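Local coordinates for TATA-box-binding protein (Sulfolobus acidocaldarius, PDB 1MP9) that probably binds the TATA box promoter element close to the site of transcription initiation and helps activate archaeal genes transcribed by RNA polymerase, at residues V13-V19 / I106-S112; L24-L30 / I63-G67; Y143-P148 / K173-I178. The contacts are given in a common frame with arbitrary orientation. Residues are numbered along the deposited sequence.

Contact 1. Residues V13-V19 / I106-S112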
ATOM      1  N   VAL A  13      19.145  -0.726   1.512  1.00 21.13           N
ATOM      2  CA  VAL A  13      18.172   0.009   0.734  1.00 20.89           C
ATOM      3  C   VAL A  13      18.652   0.162  -0.708  1.00 21.23           C
ATOM      4  O   VAL A  13      19.816   0.457  -0.936  1.00 21.02           O
ATOM      5  CB  VAL A  13      17.945   1.439   1.324  1.00 22.96           C
ATOM      6  CG1 VAL A  13      17.002   2.249   0.397  1.00 22.28           C
ATOM      7  CG2 VAL A  13      17.348   1.342   2.749  1.00 22.63           C
ATOM      8  N   ASN A  14      17.751  -0.047  -1.662  1.00 21.32           N
ATOM      9  CA  ASN A  14      18.068   0.115  -3.072  1.00 24.29           C
ATOM     10  C   ASN A  14      16.997   0.988  -3.734  1.00 22.90           C
ATOM     11  O   ASN A  14      15.804   0.714  -3.581  1.00 24.23           O
ATOM     12  CB  ASN A  14      18.089  -1.253  -3.753  1.00 27.12           C
ATOM     13  CG  ASN A  14      18.618  -1.183  -5.160  1.00 32.30           C
ATOM     14  OD1 ASN A  14      19.771  -0.793  -5.376  1.00 37.41           O
ATOM     15  ND2 ASN A  14      17.791  -1.561  -6.135  1.00 34.80           N
ATOM     16  N   ILE A  15      17.400   2.031  -4.456  1.00 22.12           N
ATOM     17  CA  ILE A  15      16.424   2.868  -5.159  1.00 19.82           C
ATOM     18  C   ILE A  15      16.100   2.179  -6.467  1.00 20.62           C
ATOM     19  O   ILE A  15      16.989   1.876  -7.252  1.00 21.18           O
ATOM     20  CB  ILE A  15      16.962   4.241  -5.434  1.00 20.90           C
ATOM     21  CG1 ILE A  15      17.200   4.922  -4.082  1.00 24.12           C
ATOM     22  CG2 ILE A  15      15.944   5.050  -6.322  1.00 20.26           C
ATOM     23  CD1 ILE A  15      17.631   6.354  -4.177  1.00 29.10           C
ATOM     24  N   GLU A  16      14.824   1.889  -6.675  1.00 18.60           N
ATOM     25  CA  GLU A  16      14.380   1.213  -7.887  1.00 18.94           C
ATOM     26  C   GLU A  16      13.972   2.216  -8.964  1.00 20.15           C
ATOM     27  O   GLU A  16      14.143   1.956 -10.141  1.00 19.77           O
ATOM     28  CB  GLU A  16      13.171   0.322  -7.567  1.00 19.27           C
ATOM     29  CG  GLU A  16      13.437  -0.778  -6.516  1.00 21.99           C
ATOM     30  CD  GLU A  16      14.539  -1.735  -6.950  1.00 22.95           C
ATOM     31  OE1 GLU A  16      14.873  -1.741  -8.145  1.00 22.93           O
ATOM     32  OE2 GLU A  16      15.076  -2.478  -6.102  1.00 26.96           O
ATOM     33  N   ASN A  17      13.406   3.353  -8.567  1.00 19.35           N
ATOM     34  CA  ASN A  17      12.962   4.315  -9.554  1.00 20.53           C
ATOM     35  C   ASN A  17      12.646   5.651  -8.926  1.00 20.56           C
ATOM     36  O   ASN A  17      12.233   5.735  -7.774  1.00 20.64           O
ATOM     37  CB  ASN A  17      11.683   3.839 -10.263  1.00 21.48           C
ATOM     38  CG  ASN A  17      11.312   4.735 -11.426  1.00 22.51           C
ATOM     39  OD1 ASN A  17      12.188   5.150 -12.178  1.00 21.99           O
ATOM     40  ND2 ASN A  17      10.022   5.016 -11.603  1.00 20.76           N
ATOM     41  N   ILE A  18      12.836   6.697  -9.702  1.00 20.73           N
ATOM     42  CA  ILE A  18      12.515   8.031  -9.234  1.00 22.35           C
ATOM     43  C   ILE A  18      11.592   8.650 -10.284  1.00 22.86           C
ATOM     44  O   ILE A  18      11.843   8.517 -11.484  1.00 22.88           O
ATOM     45  CB  ILE A  18      13.770   8.901  -9.117  1.00 22.65           C
ATOM     46  CG1 ILE A  18      14.706   8.326  -8.046  1.00 21.44           C
ATOM     47  CG2 ILE A  18      13.358  10.365  -8.797  1.00 25.12           C
ATOM     48  CD1 ILE A  18      16.036   9.008  -7.982  1.00 19.89           C
ATOM     49  N   VAL A  19      10.512   9.278  -9.844  1.00 21.60           N
ATOM     50  CA  VAL A  19       9.629   9.956 -10.788  1.00 21.77           C
ATOM     51  C   VAL A  19       9.789  11.420 -10.432  1.00 21.53           C
ATOM     52  O   VAL A  19       9.594  11.801  -9.268  1.00 20.03           O
ATOM     53  CB  VAL A  19       8.111   9.551 -10.633  1.00 22.27           C
ATOM     54  CG1 VAL A  19       7.241  10.326 -11.683  1.00 23.54           C
ATOM     55  CG2 VAL A  19       7.933   8.062 -10.862  1.00 23.13           C
ATOM     56  N   ILE A 106      11.263  16.204  -7.348  1.00 24.56           N
ATOM     57  CA  ILE A 106      10.970  14.789  -7.203  1.00 22.81           C
ATOM     58  C   ILE A 106       9.533  14.603  -6.750  1.00 22.67           C
ATOM     59  O   ILE A 106       9.087  15.199  -5.757  1.00 22.59           O
ATOM     60  CB  ILE A 106      11.913  14.099  -6.192  1.00 24.93           C
ATOM     61  CG1 ILE A 106      13.329  14.100  -6.756  1.00 24.49           C
ATOM     62  CG2 ILE A 106      11.443  12.633  -5.938  1.00 20.07           C
ATOM     63  CD1 ILE A 106      14.369  13.419  -5.883  1.00 30.21           C
ATOM     64  N   GLN A 107       8.810  13.781  -7.497  1.00 20.67           N
ATOM     65  CA  GLN A 107       7.420  13.468  -7.191  1.00 22.23           C
ATOM     66  C   GLN A 107       7.306  12.203  -6.359  1.00 20.41           C
ATOM     67  O   GLN A 107       6.484  12.139  -5.474  1.00 20.77           O
ATOM     68  CB  GLN A 107       6.594  13.293  -8.475  1.00 23.23           C
ATOM     69  CG  GLN A 107       6.562  14.547  -9.327  1.00 28.12           C
ATOM     70  CD  GLN A 107       6.130  15.740  -8.509  1.00 31.65           C
ATOM     71  OE1 GLN A 107       5.120  15.683  -7.828  1.00 35.22           O
ATOM     72  NE2 GLN A 107       6.899  16.824  -8.556  1.00 33.43           N
ATOM     73  N   ASN A 108       8.110  11.189  -6.648  1.00 18.77           N
ATOM     74  CA  ASN A 108       8.038   9.959  -5.859  1.00 19.78           C
ATOM     75  C   ASN A 108       9.314   9.162  -6.053  1.00 18.29           C
ATOM     76  O   ASN A 108       9.937   9.235  -7.104  1.00 18.39           O
ATOM     77  CB  ASN A 108       6.860   9.056  -6.295  1.00 19.53           C
ATOM     78  CG  ASN A 108       6.725   7.786  -5.416  1.00 21.18           C
ATOM     79  OD1 ASN A 108       6.434   6.676  -5.903  1.00 23.71           O
ATOM     80  ND2 ASN A 108       6.895   7.955  -4.139  1.00 19.98           N
ATOM     81  N   ILE A 109       9.681   8.414  -5.022  1.00 17.70           N
ATOM     82  CA  ILE A 109      10.840   7.557  -5.086  1.00 17.36           C
ATOM     83  C   ILE A 109      10.335   6.170  -4.728  1.00 19.34           C
ATOM     84  O   ILE A 109       9.601   6.019  -3.755  1.00 19.36           O
ATOM     85  CB  ILE A 109      11.896   7.972  -4.061  1.00 20.54           C
ATOM     86  CG1 ILE A 109      12.451   9.357  -4.423  1.00 20.18           C
ATOM     87  CG2 ILE A 109      13.026   6.919  -4.038  1.00 20.07           C
ATOM     88  CD1 ILE A 109      13.509   9.855  -3.452  1.00 23.07           C
ATOM     89  N   VAL A 110      10.653   5.163  -5.534  1.00 18.85           N
ATOM     90  CA  VAL A 110      10.226   3.819  -5.167  1.00 19.08           C
ATOM     91  C   VAL A 110      11.524   3.107  -4.834  1.00 17.22           C
ATOM     92  O   VAL A 110      12.475   3.145  -5.614  1.00 18.40           O
ATOM     93  CB  VAL A 110       9.535   3.051  -6.329  1.00 20.19           C
ATOM     94  CG1 VAL A 110       9.251   1.574  -5.852  1.00 19.11           C
ATOM     95  CG2 VAL A 110       8.209   3.766  -6.744  1.00 18.90           C
ATOM     96  N   ALA A 111      11.596   2.489  -3.671  1.00 16.45           N
ATOM     97  CA  ALA A 111      12.821   1.778  -3.301  1.00 18.08           C
ATOM     98  C   ALA A 111      12.475   0.432  -2.781  1.00 19.26           C
ATOM     99  O   ALA A 111      11.317   0.170  -2.425  1.00 18.58           O
ATOM    100  CB  ALA A 111      13.584   2.524  -2.172  1.00 19.20           C
ATOM    101  N   SER A 112      13.479  -0.434  -2.737  1.00 19.63           N
ATOM    102  CA  SER A 112      13.281  -1.741  -2.140  1.00 20.88           C
ATOM    103  C   SER A 112      14.279  -1.794  -0.978  1.00 20.28           C
ATOM    104  O   SER A 112      15.181  -0.932  -0.857  1.00 21.18           O
ATOM    105  CB  SER A 112      13.572  -2.882  -3.115  1.00 19.57           C
ATOM    106  OG  SER A 112      14.894  -2.807  -3.617  1.00 22.48           O
TER

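Contact 2. Residues L24-L30 / I63-G67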
ATOM      1  N   LEU A  24       9.197  23.374 -17.857  1.00 42.10           N
ATOM      2  CA  LEU A  24       9.887  24.121 -18.902  1.00 44.43           C
ATOM      3  C   LEU A  24       9.297  25.518 -19.063  1.00 46.01           C
ATOM      4  O   LEU A  24       9.634  26.243 -20.004  1.00 47.37           O
ATOM      5  CB  LEU A  24       9.836  23.369 -20.235  1.00 43.24           C
ATOM      6  CG  LEU A  24      10.490  21.994 -20.226  1.00 43.85           C
ATOM      7  CD1 LEU A  24      10.600  21.468 -21.642  1.00 45.62           C
ATOM      8  CD2 LEU A  24      11.870  22.084 -19.600  1.00 45.13           C
ATOM      9  N   ASP A  25       8.408  25.876 -18.139  1.00 47.50           N
ATOM     10  CA  ASP A  25       7.753  27.191 -18.102  1.00 49.35           C
ATOM     11  C   ASP A  25       7.497  27.799 -19.491  1.00 49.40           C
ATOM     12  O   ASP A  25       8.117  28.799 -19.871  1.00 48.83           O
ATOM     13  CB  ASP A  25       8.593  28.147 -17.227  1.00 52.18           C
ATOM     14  CG  ASP A  25       7.875  29.460 -16.910  1.00 54.43           C
ATOM     15  OD1 ASP A  25       6.690  29.432 -16.498  1.00 55.85           O
ATOM     16  OD2 ASP A  25       8.509  30.528 -17.061  1.00 55.56           O
ATOM     17  N   GLN A  26       6.578  27.172 -20.231  1.00 48.47           N
ATOM     18  CA  GLN A  26       6.172  27.595 -21.577  1.00 46.95           C
ATOM     19  C   GLN A  26       5.226  26.555 -22.177  1.00 45.62           C
ATOM     20  O   GLN A  26       5.343  25.355 -21.902  1.00 45.86           O
ATOM     21  CB  GLN A  26       7.373  27.709 -22.497  1.00 46.29           C
ATOM     22  CG  GLN A  26       8.095  26.410 -22.623  1.00 47.18           C
ATOM     23  CD  GLN A  26       9.211  26.471 -23.608  1.00 46.59           C
ATOM     24  OE1 GLN A  26       8.990  26.755 -24.775  1.00 46.96           O
ATOM     25  NE2 GLN A  26      10.433  26.202 -23.150  1.00 47.12           N
ATOM     26  N   THR A  27       4.302  27.017 -23.004  1.00 43.30           N
ATOM     27  CA  THR A  27       3.358  26.129 -23.664  1.00 40.03           C
ATOM     28  C   THR A  27       4.085  25.515 -24.854  1.00 37.50           C
ATOM     29  O   THR A  27       4.936  26.159 -25.478  1.00 37.85           O
ATOM     30  CB  THR A  27       2.136  26.916 -24.090  1.00 41.43           C
ATOM     31  OG1 THR A  27       1.479  27.393 -22.903  1.00 42.77           O
ATOM     32  CG2 THR A  27       1.182  26.056 -24.919  1.00 41.00           C
ATOM     33  N   LEU A  28       3.777  24.258 -25.152  1.00 33.78           N
ATOM     34  CA  LEU A  28       4.465  23.559 -26.224  1.00 30.01           C
ATOM     35  C   LEU A  28       3.499  22.956 -27.221  1.00 27.79           C
ATOM     36  O   LEU A  28       2.439  22.454 -26.851  1.00 27.99           O
ATOM     37  CB  LEU A  28       5.344  22.432 -25.647  1.00 29.90           C
ATOM     38  CG  LEU A  28       6.573  22.698 -24.756  1.00 31.00           C
ATOM     39  CD1 LEU A  28       6.998  21.357 -24.120  1.00 30.78           C
ATOM     40  CD2 LEU A  28       7.740  23.286 -25.553  1.00 30.27           C
ATOM     41  N   ASP A  29       3.884  23.013 -28.490  1.00 25.85           N
ATOM     42  CA  ASP A  29       3.094  22.447 -29.565  1.00 24.92           C
ATOM     43  C   ASP A  29       3.711  21.058 -29.765  1.00 22.78           C
ATOM     44  O   ASP A  29       4.779  20.911 -30.368  1.00 22.43           O
ATOM     45  CB  ASP A  29       3.233  23.306 -30.828  1.00 25.05           C
ATOM     46  CG  ASP A  29       2.493  22.724 -32.025  1.00 29.43           C
ATOM     47  OD1 ASP A  29       2.393  21.483 -32.146  1.00 29.57           O
ATOM     48  OD2 ASP A  29       2.025  23.513 -32.876  1.00 29.25           O
ATOM     49  N   LEU A  30       3.038  20.042 -29.234  1.00 22.04           N
ATOM     50  CA  LEU A  30       3.528  18.659 -29.326  1.00 22.11           C
ATOM     51  C   LEU A  30       3.515  18.092 -30.736  1.00 21.85           C
ATOM     52  O   LEU A  30       4.358  17.257 -31.090  1.00 21.50           O
ATOM     53  CB  LEU A  30       2.735  17.762 -28.338  1.00 19.98           C
ATOM     54  CG  LEU A  30       2.859  18.272 -26.898  1.00 21.41           C
ATOM     55  CD1 LEU A  30       2.047  17.365 -25.970  1.00 22.95           C
ATOM     56  CD2 LEU A  30       4.332  18.303 -26.433  1.00 20.41           C
ATOM     57  N   ILE A  63       6.234  14.530 -22.152  1.00 23.40           N
ATOM     58  CA  ILE A  63       6.194  15.976 -22.317  1.00 24.18           C
ATOM     59  C   ILE A  63       4.788  16.486 -22.619  1.00 22.92           C
ATOM     60  O   ILE A  63       4.171  16.119 -23.619  1.00 22.25           O
ATOM     61  CB  ILE A  63       7.204  16.396 -23.433  1.00 25.73           C
ATOM     62  CG1 ILE A  63       8.605  15.921 -23.039  1.00 28.43           C
ATOM     63  CG2 ILE A  63       7.252  17.918 -23.600  1.00 24.43           C
ATOM     64  CD1 ILE A  63       9.650  16.036 -24.158  1.00 30.18           C
ATOM     65  N   PHE A  64       4.284  17.335 -21.740  1.00 22.37           N
ATOM     66  CA  PHE A  64       2.940  17.868 -21.910  1.00 23.99           C
ATOM     67  C   PHE A  64       2.887  19.277 -22.498  1.00 25.48           C
ATOM     68  O   PHE A  64       3.865  20.023 -22.429  1.00 25.25           O
ATOM     69  CB  PHE A  64       2.194  17.799 -20.578  1.00 22.23           C
ATOM     70  CG  PHE A  64       2.101  16.408 -20.032  1.00 24.00           C
ATOM     71  CD1 PHE A  64       3.146  15.879 -19.253  1.00 23.59           C
ATOM     72  CD2 PHE A  64       1.020  15.582 -20.373  1.00 22.86           C
ATOM     73  CE1 PHE A  64       3.117  14.528 -18.824  1.00 22.45           C
ATOM     74  CE2 PHE A  64       0.981  14.245 -19.956  1.00 22.71           C
ATOM     75  CZ  PHE A  64       2.020  13.717 -19.188  1.00 23.10           C
ATOM     76  N   LYS A  65       1.753  19.621 -23.106  1.00 26.82           N
ATOM     77  CA  LYS A  65       1.572  20.942 -23.726  1.00 28.91           C
ATOM     78  C   LYS A  65       1.863  22.079 -22.753  1.00 28.88           C
ATOM     79  O   LYS A  65       2.304  23.140 -23.155  1.00 31.07           O
ATOM     80  CB  LYS A  65       0.143  21.105 -24.248  1.00 28.99           C
ATOM     81  CG  LYS A  65      -0.212  20.116 -25.337  1.00 33.49           C
ATOM     82  CD  LYS A  65      -1.589  20.381 -25.948  1.00 35.78           C
ATOM     83  CE  LYS A  65      -2.703  20.182 -24.937  1.00 36.98           C
ATOM     84  NZ  LYS A  65      -4.047  20.259 -25.595  1.00 38.13           N
ATOM     85  N   SER A  66       1.618  21.857 -21.474  1.00 29.94           N
ATOM     86  CA  SER A  66       1.865  22.881 -20.460  1.00 30.25           C
ATOM     87  C   SER A  66       3.340  23.134 -20.218  1.00 31.45           C
ATOM     88  O   SER A  66       3.686  24.038 -19.460  1.00 32.22           O
ATOM     89  CB  SER A  66       1.247  22.448 -19.145  1.00 33.10           C
ATOM     90  OG  SER A  66       1.956  21.314 -18.657  1.00 32.46           O
ATOM     91  N   GLY A  67       4.207  22.327 -20.834  1.00 30.08           N
ATOM     92  CA  GLY A  67       5.634  22.473 -20.638  1.00 28.63           C
ATOM     93  C   GLY A  67       6.126  21.632 -19.469  1.00 29.69           C
ATOM     94  O   GLY A  67       7.329  21.581 -19.162  1.00 28.13           O
TER

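Contact 3. Residues Y143-P148 / K173-I178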
ATOM      1  N   TYR A 143       1.762  -1.391   5.262  1.00 18.54           N
ATOM      2  CA  TYR A 143       1.781  -0.450   6.371  1.00 20.49           C
ATOM      3  C   TYR A 143       1.785   0.990   5.829  1.00 20.15           C
ATOM      4  O   TYR A 143       2.652   1.376   5.026  1.00 20.69           O
ATOM      5  CB  TYR A 143       3.038  -0.701   7.218  1.00 22.26           C
ATOM      6  CG  TYR A 143       3.120   0.130   8.464  1.00 23.87           C
ATOM      7  CD1 TYR A 143       2.443  -0.255   9.615  1.00 28.42           C
ATOM      8  CD2 TYR A 143       3.853   1.309   8.492  1.00 25.38           C
ATOM      9  CE1 TYR A 143       2.492   0.522  10.783  1.00 30.46           C
ATOM     10  CE2 TYR A 143       3.913   2.102   9.648  1.00 27.92           C
ATOM     11  CZ  TYR A 143       3.229   1.698  10.795  1.00 30.03           C
ATOM     12  OH  TYR A 143       3.290   2.431  11.963  1.00 31.23           O
ATOM     13  N   ARG A 144       0.786   1.760   6.218  1.00 18.99           N
ATOM     14  CA  ARG A 144       0.684   3.151   5.791  1.00 19.91           C
ATOM     15  C   ARG A 144       1.333   3.962   6.922  1.00 21.53           C
ATOM     16  O   ARG A 144       0.785   4.071   8.035  1.00 20.01           O
ATOM     17  CB  ARG A 144      -0.786   3.539   5.619  1.00 18.01           C
ATOM     18  CG  ARG A 144      -0.942   4.975   5.063  1.00 18.33           C
ATOM     19  CD  ARG A 144      -2.396   5.309   4.779  1.00 19.96           C
ATOM     20  NE  ARG A 144      -2.560   6.677   4.252  1.00 19.16           N
ATOM     21  CZ  ARG A 144      -3.560   7.092   3.473  1.00 23.17           C
ATOM     22  NH1 ARG A 144      -4.526   6.254   3.069  1.00 19.51           N
ATOM     23  NH2 ARG A 144      -3.615   8.384   3.135  1.00 24.95           N
ATOM     24  N   MET A 145       2.512   4.500   6.640  1.00 19.96           N
ATOM     25  CA  MET A 145       3.291   5.249   7.633  1.00 22.38           C
ATOM     26  C   MET A 145       3.019   6.732   7.494  1.00 23.39           C
ATOM     27  O   MET A 145       2.823   7.226   6.377  1.00 22.42           O
ATOM     28  CB  MET A 145       4.786   4.986   7.418  1.00 21.53           C
ATOM     29  CG  MET A 145       5.736   5.616   8.467  1.00 24.48           C
ATOM     30  SD  MET A 145       7.433   4.948   8.284  1.00 22.49           S
ATOM     31  CE  MET A 145       7.263   3.441   9.370  1.00 21.01           C
ATOM     32  N   ASP A 146       2.996   7.431   8.625  1.00 26.00           N
ATOM     33  CA  ASP A 146       2.725   8.872   8.614  1.00 28.90           C
ATOM     34  C   ASP A 146       4.000   9.695   8.579  1.00 28.06           C
ATOM     35  O   ASP A 146       4.073  10.665   7.842  1.00 27.13           O
ATOM     36  CB  ASP A 146       1.873   9.246   9.815  1.00 33.02           C
ATOM     37  CG  ASP A 146       0.475   8.680   9.706  1.00 38.26           C
ATOM     38  OD1 ASP A 146      -0.188   8.519  10.751  1.00 40.70           O
ATOM     39  OD2 ASP A 146       0.036   8.398   8.556  1.00 40.37           O
ATOM     40  N   GLU A 147       5.022   9.284   9.325  1.00 26.96           N
ATOM     41  CA  GLU A 147       6.272  10.024   9.307  1.00 28.30           C
ATOM     42  C   GLU A 147       7.463   9.101   9.102  1.00 26.46           C
ATOM     43  O   GLU A 147       7.824   8.344  10.000  1.00 27.23           O
ATOM     44  CB  GLU A 147       6.442  10.829  10.621  1.00 33.01           C
ATOM     45  CG  GLU A 147       5.768  12.196  10.611  1.00 40.74           C
ATOM     46  CD  GLU A 147       5.900  12.961  11.942  1.00 47.33           C
ATOM     47  OE1 GLU A 147       6.987  12.892  12.586  1.00 49.08           O
ATOM     48  OE2 GLU A 147       4.913  13.647  12.338  1.00 48.77           O
ATOM     49  N   PRO A 148       8.058   9.111   7.897  1.00 25.45           N
ATOM     50  CA  PRO A 148       7.659   9.930   6.747  1.00 22.80           C
ATOM     51  C   PRO A 148       6.352   9.386   6.163  1.00 23.12           C
ATOM     52  O   PRO A 148       5.905   8.312   6.538  1.00 20.28           O
ATOM     53  CB  PRO A 148       8.809   9.732   5.781  1.00 25.88           C
ATOM     54  CG  PRO A 148       9.194   8.279   6.039  1.00 23.35           C
ATOM     55  CD  PRO A 148       9.190   8.223   7.546  1.00 24.92           C
ATOM     56  N   LYS A 173      14.866   6.562   6.546  1.00 18.59           N
ATOM     57  CA  LYS A 173      14.251   6.719   7.854  1.00 20.19           C
ATOM     58  C   LYS A 173      13.100   5.723   8.045  1.00 17.84           C
ATOM     59  O   LYS A 173      12.949   5.097   9.104  1.00 17.94           O
ATOM     60  CB  LYS A 173      13.666   8.114   8.025  1.00 21.11           C
ATOM     61  CG  LYS A 173      12.901   8.250   9.343  1.00 22.15           C
ATOM     62  CD  LYS A 173      12.418   9.683   9.556  1.00 23.53           C
ATOM     63  CE  LYS A 173      11.574   9.811  10.840  1.00 25.80           C
ATOM     64  NZ  LYS A 173      11.153  11.245  10.975  1.00 28.19           N
ATOM     65  N   ALA A 174      12.280   5.573   7.021  1.00 17.01           N
ATOM     66  CA  ALA A 174      11.157   4.650   7.136  1.00 17.36           C
ATOM     67  C   ALA A 174      11.625   3.195   7.354  1.00 15.83           C
ATOM     68  O   ALA A 174      11.029   2.464   8.142  1.00 16.77           O
ATOM     69  CB  ALA A 174      10.284   4.758   5.873  1.00 16.75           C
ATOM     70  N   VAL A 175      12.681   2.784   6.660  1.00 16.01           N
ATOM     71  CA  VAL A 175      13.172   1.404   6.788  1.00 17.74           C
ATOM     72  C   VAL A 175      13.683   1.151   8.204  1.00 17.38           C
ATOM     73  O   VAL A 175      13.257   0.207   8.841  1.00 19.20           O
ATOM     74  CB  VAL A 175      14.292   1.092   5.709  1.00 17.98           C
ATOM     75  CG1 VAL A 175      14.906  -0.285   5.957  1.00 19.45           C
ATOM     76  CG2 VAL A 175      13.669   1.130   4.297  1.00 16.22           C
ATOM     77  N   LYS A 176      14.583   2.001   8.711  1.00 18.79           N
ATOM     78  CA  LYS A 176      15.083   1.833  10.076  1.00 20.77           C
ATOM     79  C   LYS A 176      13.935   1.885  11.086  1.00 19.07           C
ATOM     80  O   LYS A 176      13.957   1.175  12.080  1.00 20.79           O
ATOM     81  CB  LYS A 176      16.120   2.912  10.476  1.00 21.68           C
ATOM     82  CG  LYS A 176      16.587   2.702  11.947  1.00 26.63           C
ATOM     83  CD  LYS A 176      17.522   3.766  12.524  1.00 32.39           C
ATOM     84  CE  LYS A 176      17.744   3.571  14.078  1.00 31.75           C
ATOM     85  NZ  LYS A 176      18.132   2.176  14.432  1.00 31.35           N
ATOM     86  N   LYS A 177      12.946   2.739  10.845  1.00 19.33           N
ATOM     87  CA  LYS A 177      11.829   2.851  11.777  1.00 20.49           C
ATOM     88  C   LYS A 177      11.004   1.569  11.894  1.00 19.76           C
ATOM     89  O   LYS A 177      10.744   1.103  12.998  1.00 20.79           O
ATOM     90  CB  LYS A 177      10.910   4.008  11.358  1.00 23.30           C
ATOM     91  CG  LYS A 177       9.852   4.433  12.399  1.00 24.30           C
ATOM     92  CD  LYS A 177       9.252   5.798  11.972  1.00 26.07           C
ATOM     93  CE  LYS A 177       7.923   6.109  12.672  1.00 30.36           C
ATOM     94  NZ  LYS A 177       7.447   7.502  12.368  1.00 26.10           N
ATOM     95  N   ILE A 178      10.588   0.983  10.774  1.00 19.34           N
ATOM     96  CA  ILE A 178       9.784  -0.214  10.864  1.00 18.61           C
ATOM     97  C   ILE A 178      10.610  -1.358  11.372  1.00 17.97           C
ATOM     98  O   ILE A 178      10.107  -2.237  12.069  1.00 18.48           O
ATOM     99  CB  ILE A 178       9.094  -0.547   9.491  1.00 19.11           C
ATOM    100  CG1 ILE A 178       7.990  -1.589   9.693  1.00 19.99           C
ATOM    101  CG2 ILE A 178      10.093  -1.003   8.494  1.00 20.38           C
ATOM    102  CD1 ILE A 178       6.824  -1.095  10.484  1.00 21.24           C
TER

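Contact 1. Residues V13-V19 / I106-S112
Glu16 points toward segment 106-112 and overlaps Ser112, whose OG donates a hydrogen bond to Glu16 OE2 at 2.5 Å. The same OE2 accepts Asn14 ND2 at 2.9 Å, so a small polar cluster marks this end of the pairing. The axes of the two antiparallel segments approach to 4.4 Å, with 140° between their directions, and a backbone ladder joins them. Asn14 and Ser112 form a hydrogen-bonded pair, Asn14 N to Ser112 O 2.8 Å and Ser112 N to Asn14 O 2.7 Å. A classic bulge follows: Glu16 N and Asn17 N both reach Val110 O, at 2.9 and 3.1 Å, which shifts the register by one and swings the Glu16 side chain toward the partner strand. A second classic bulge mirrors it across the ladder, with Gln107 N and Asn108 N both donating to Val19 O at 2.8 and 3.1 Å. On one face Ile15, Ile18, Ile109 and Ala111 make an apolar row (Ile15 CG2 to Ile109 CG2 4.2 Å), and helix 168-184 packs against Ile15 and Ala111. The other face carries Asn17, Val19, Asn108 and Val110; there Asn17 ND2 bonds both Thr72 and Glu134 of the second subunit, and the same glutamate also packs on Val110. The two strands belong to the two sequence repeats, and bulges at equivalent places are consistent with that duplication. Such a pairing at the middle of one continuous antiparallel sheet is characteristic of the TBP saddle, whose concave face, bearing asparagines and valines here, binds the DNA minor groove in relatives.

Contact 2. Residues L24-L30 / I63-G67
This is a loop-to-turn contact near one end of the molecule, its centre about 25 Å from the centre of the chain: the connection between strand 12-23 and helix 30-36 lies along the turn that joins strands 59-63 and 68-72. Two backbone hydrogen bonds fasten it, Leu24 N to Gly67 O at 2.9 Å and Leu28 N to Lys65 O at 2.7 Å. Between them the loop comes close enough for CA-H...O contacts, Gly67 CA to Gln26 O and Thr27 CA to Lys65 O, both 3.2 Å. The turn itself is type I, from Phe64 to Gly67, closed by Gly67 N on Phe64 O at 2.8 Å. Gly67 has a positive phi of 90°, and a CB on it would collide with Gln26 O, so the absence of a side chain lets the loop pass this closely. The turn tips a beta hairpin of the first TBP repeat. In TBPs of known DNA complexes a phenylalanine at this place wedges into the DNA; Phe64, whose CA-to-CB bond points away from the loop, probably corresponds to it. Apolar contacts continue the joint at the end of strand 59-63: Leu28 CD1 meets Ile63 CG2 at 3.5 Å, Leu30 CD2 approaches Ile63 CG2 at 4.1 Å, and Leu30 CD1 lies 3.6 Å from Lys65 CG on the aliphatic part of that lysine. Met33 of helix 30-36 adds to the cluster against both Leu28 and Ile63. Asp29 N-caps that helix through its OD1 on Ala32 N, while Gln26 NE2 bonds the backbone O of Gln97.

Contact 3. Residues Y143-P148 / K173-I178
Met145 extends from its strand with chi1 and chi2 both t, carrying its sulfur to the helix, where Met145 SD lies 3.7 Å from Ala174 CB. A turn at chi3 (-87°) then bends the methyl group along the helix surface, so that CE reaches Lys177 CD at 4.0 Å and Ile178 CB at 4.4 Å. Tyr143, also t at chi1, points its CA-to-CB bond the same way. Ile178 answers with chi1 t and chi2 p, a combination that sets CD1 over the face of the Tyr143 ring, 4.2 Å from the centroid and 7° off its normal, a CH-pi contact. Lys177 is t at all four chi angles and spans the gap fully stretched, its NZ donating to the backbone Glu147 O at 2.5 Å. Lys173, equally extended, lays its chain beside the proline, with Lys173 CD 4.1 Å from Pro148 CD. A cis peptide precedes Pro148, and the proline ring rests on the small Ala174, Pro148 CG to Ala174 CB 3.7 Å. Between Tyr143 and Met145, Arg144 points out of reach of the helix and instead meets the second subunit, its NH1 bonded to Met145 O of that chain. The short strand and helix axes stand 11.3 Å apart at 121°, a spacing these side chains bridge. This is helix-on-sheet packing in the second TBP repeat: helix 168-184 lies across the sheet face opposite Arg144, with Val150 of strand 150-154 touching Met145 and Ala174, Ile178 resting on Leu152 and Ile154, and Met160 of strand 159-165 flanking Ile178.

Contact 1 is central, its centre about 2 Å from that of the chain, and joins the two repeats by backbone hydrogen bonds between strands. Contact 2 lies in the first repeat and contact 3 in the second, their centres about 36 Å apart. All three mix buried and exposed residues: one exposed of 14 in contact 1, three of 10 in contact 2 and three of 8 in contact 3. Peripheral contact 2 uses two backbone bonds and a leucine-isoleucine cluster; contact 3 relies on side chains, with a single bond from a lysine to a backbone carbonyl. Contacts 1 and 3 reach the same sheet, meet at Val13 CG2 and Val175 CG2 (4.0 Å), and both touch the second subunit.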